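Local coordinates for extracellular solute-binding protein, family 7 (PDB 4PET) that binds pyruvate together with a calcium ion, probably as the periplasmic receptor of a TRAP transport system, at residues Q120-Y125 and N333-Q338. Numbering follows the deposited sequence.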
loop_
_atom_site.group_PDB
_atom_site.type_symbol
_atom_site.label_atom_id
_atom_site.label_comp_id
_atom_site.label_asym_id
_atom_site.label_seq_id
_atom_site.Cartn_x
_atom_site.Cartn_y
_atom_site.Cartn_z
ATOM N N GLN A 120 -8.178 -0.580 2.229
ATOM C CA GLN A 120 -8.370 -0.634 3.667
ATOM C C GLN A 120 -7.469 0.386 4.366
ATOM O O GLN A 120 -7.867 0.990 5.363
ATOM C CB GLN A 120 -8.146 -2.038 4.190
ATOM C CG GLN A 120 -8.558 -2.218 5.635
ATOM C CD GLN A 120 -8.022 -3.516 6.175
ATOM O OE1 GLN A 120 -6.845 -3.838 5.987
ATOM N NE2 GLN A 120 -8.878 -4.286 6.803
ATOM N N HIS A 121 -6.298 0.665 3.802
ATOM C CA HIS A 121 -5.454 1.685 4.393
ATOM C C HIS A 121 -6.083 3.086 4.281
ATOM O O HIS A 121 -6.036 3.858 5.220
ATOM C CB HIS A 121 -4.074 1.640 3.753
ATOM C CG HIS A 121 -3.302 0.412 4.119
ATOM N ND1 HIS A 121 -2.238 -0.055 3.375
ATOM C CD2 HIS A 121 -3.433 -0.435 5.167
ATOM C CE1 HIS A 121 -1.751 -1.140 3.948
ATOM N NE2 HIS A 121 -2.460 -1.393 5.037
ATOM N N ALA A 122 -6.694 3.378 3.140
ATOM C CA ALA A 122 -7.443 4.598 2.952
ATOM C C ALA A 122 -8.548 4.661 3.989
ATOM O O ALA A 122 -8.806 5.723 4.611
ATOM C CB ALA A 122 -8.039 4.632 1.553
ATOM N N TRP A 123 -9.225 3.540 4.153
ATOM C CA TRP A 123 -10.338 3.485 5.083
ATOM C C TRP A 123 -9.863 3.761 6.505
ATOM O O TRP A 123 -10.478 4.592 7.190
ATOM C CB TRP A 123 -11.067 2.141 5.026
ATOM C CG TRP A 123 -12.148 2.032 6.069
ATOM C CD1 TRP A 123 -13.353 2.649 6.051
ATOM C CD2 TRP A 123 -12.108 1.267 7.298
ATOM N NE1 TRP A 123 -14.066 2.344 7.193
ATOM C CE2 TRP A 123 -13.326 1.494 7.970
ATOM C CE3 TRP A 123 -11.167 0.428 7.886
ATOM C CZ2 TRP A 123 -13.637 0.884 9.191
ATOM C CZ3 TRP A 123 -11.462 -0.159 9.116
ATOM C CH2 TRP A 123 -12.689 0.066 9.753
ATOM N N PHE A 124 -8.765 3.114 6.927
ATOM C CA PHE A 124 -8.206 3.289 8.279
ATOM C C PHE A 124 -7.783 4.717 8.579
ATOM O O PHE A 124 -8.204 5.294 9.550
ATOM C CB PHE A 124 -6.973 2.407 8.553
ATOM C CG PHE A 124 -7.293 1.079 9.134
ATOM C CD1 PHE A 124 -7.887 0.970 10.394
ATOM C CD2 PHE A 124 -7.022 -0.087 8.412
ATOM C CE1 PHE A 124 -8.210 -0.278 10.924
ATOM C CE2 PHE A 124 -7.325 -1.346 8.950
ATOM C CZ PHE A 124 -7.916 -1.443 10.200
ATOM N N TYR A 125 -6.923 5.258 7.730
ATOM C CA TYR A 125 -6.276 6.514 7.979
ATOM C C TYR A 125 -7.057 7.771 7.550
ATOM O O TYR A 125 -6.796 8.859 8.049
ATOM C CB TYR A 125 -4.905 6.441 7.297
ATOM C CG TYR A 125 -3.961 5.510 8.020
ATOM C CD1 TYR A 125 -3.644 5.737 9.360
ATOM C CD2 TYR A 125 -3.385 4.409 7.389
ATOM C CE1 TYR A 125 -2.774 4.904 10.052
ATOM C CE2 TYR A 125 -2.498 3.547 8.096
ATOM C CZ TYR A 125 -2.205 3.822 9.424
ATOM O OH TYR A 125 -1.325 3.047 10.150
ATOM N N ASN A 333 -19.130 -0.746 4.419
ATOM C CA ASN A 333 -19.907 -1.017 3.224
ATOM C C ASN A 333 -19.947 0.232 2.304
ATOM O O ASN A 333 -19.647 0.156 1.111
ATOM C CB ASN A 333 -21.312 -1.512 3.625
ATOM C CG ASN A 333 -22.207 -1.774 2.426
ATOM O OD1 ASN A 333 -23.210 -1.079 2.209
ATOM N ND2 ASN A 333 -21.855 -2.786 1.644
ATOM N N ASP A 334 -20.264 1.383 2.880
ATOM C CA ASP A 334 -20.295 2.627 2.113
ATOM C C ASP A 334 -18.906 2.967 1.617
ATOM O O ASP A 334 -18.760 3.393 0.488
ATOM C CB ASP A 334 -20.748 3.795 2.971
ATOM C CG ASP A 334 -22.179 3.683 3.400
ATOM O OD1 ASP A 334 -22.863 2.752 2.906
ATOM O OD2 ASP A 334 -22.588 4.528 4.235
ATOM N N TYR A 335 -17.895 2.809 2.471
ATOM C CA TYR A 335 -16.541 3.146 2.067
ATOM C C TYR A 335 -16.078 2.221 0.930
ATOM O O TYR A 335 -15.577 2.695 -0.092
ATOM C CB TYR A 335 -15.546 3.180 3.229
ATOM C CG TYR A 335 -14.302 3.996 2.847
ATOM C CD1 TYR A 335 -14.275 5.383 3.032
ATOM C CD2 TYR A 335 -13.190 3.388 2.240
ATOM C CE1 TYR A 335 -13.171 6.139 2.654
ATOM C CE2 TYR A 335 -12.086 4.135 1.865
ATOM C CZ TYR A 335 -12.079 5.508 2.068
ATOM O OH TYR A 335 -10.984 6.247 1.677
ATOM N N LYS A 336 -16.295 0.921 1.069
ATOM C CA LYS A 336 -15.960 0.006 -0.013
ATOM C C LYS A 336 -16.654 0.399 -1.317
ATOM O O LYS A 336 -16.014 0.434 -2.359
ATOM C CB LYS A 336 -16.257 -1.439 0.362
ATOM C CG LYS A 336 -15.904 -2.414 -0.773
ATOM C CD LYS A 336 -16.336 -3.819 -0.473
ATOM C CE LYS A 336 -17.835 -3.901 -0.313
ATOM N NZ LYS A 336 -18.384 -5.084 -0.999
ATOM N N HIS A 337 -17.941 0.745 -1.267
ATOM C CA HIS A 337 -18.642 1.126 -2.493
ATOM C C HIS A 337 -17.939 2.314 -3.184
ATOM O O HIS A 337 -17.814 2.366 -4.428
ATOM C CB HIS A 337 -20.113 1.440 -2.184
ATOM C CG HIS A 337 -20.879 2.004 -3.341
ATOM N ND1 HIS A 337 -21.318 1.227 -4.395
ATOM C CD2 HIS A 337 -21.281 3.269 -3.615
ATOM C CE1 HIS A 337 -21.960 1.987 -5.265
ATOM N NE2 HIS A 337 -21.957 3.230 -4.812
ATOM N N GLN A 338 -17.476 3.262 -2.373
ATOM C CA GLN A 338 -16.895 4.489 -2.885
ATOM C C GLN A 338 -15.508 4.277 -3.457
ATOM O O GLN A 338 -15.227 4.685 -4.592
ATOM C CB GLN A 338 -16.821 5.526 -1.785
ATOM C CG GLN A 338 -16.033 6.757 -2.164
ATOM C CD GLN A 338 -16.172 7.838 -1.129
ATOM O OE1 GLN A 338 -15.234 8.134 -0.375
ATOM N NE2 GLN A 338 -17.351 8.421 -1.069
#
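W123 and Y335 meet as an offset edge-to-face aromatic pair, the edge of the indole's five-membered ring turned toward the phenol face. The two planes stand at 61°, with centroids 5.3 Å apart, and the leading atom is W123 CD1, 3.6 Å from CG of Y335. An indole suits this place because its C-H edge is slightly positive and the face of a phenol is electron-rich.

Backbone carbon joins the same face in a CH-pi contact: W123 CA stands over it, 4.1 Å from the centroid of the Y335 ring. With CG of Y335 anti to its own backbone N (chi1 -160°), the phenol is laid across helix 117-126 and reaches A122. There the methyl CB of A122 sits near the plane of the phenol, at its edge, in apolar packing 4.1 Å from Y335 CE2. The same CB makes a van der Waals contact of 3.4 Å with Y335 OH at the hydroxyl end of that edge. Alanine is small enough for the ring to lie close to the helix.

The polar atoms find their bonds beyond these residues. W123 NE1 bonds to S331 OG, one helical turn before Y335, and Y335 OH bonds to H278 ND1 of the second subunit. A leucine in place of Y335 would probably deprive W123 of its flat aromatic partner and leave that H278 without its hydroxyl mate.

Dispersion and weak C-H electrostatics therefore join the buried faces of helix 117-126 and the long C-terminal helix 323-353, while the tyrosine's hydroxyl ties this intrachain packing to the dimer interface.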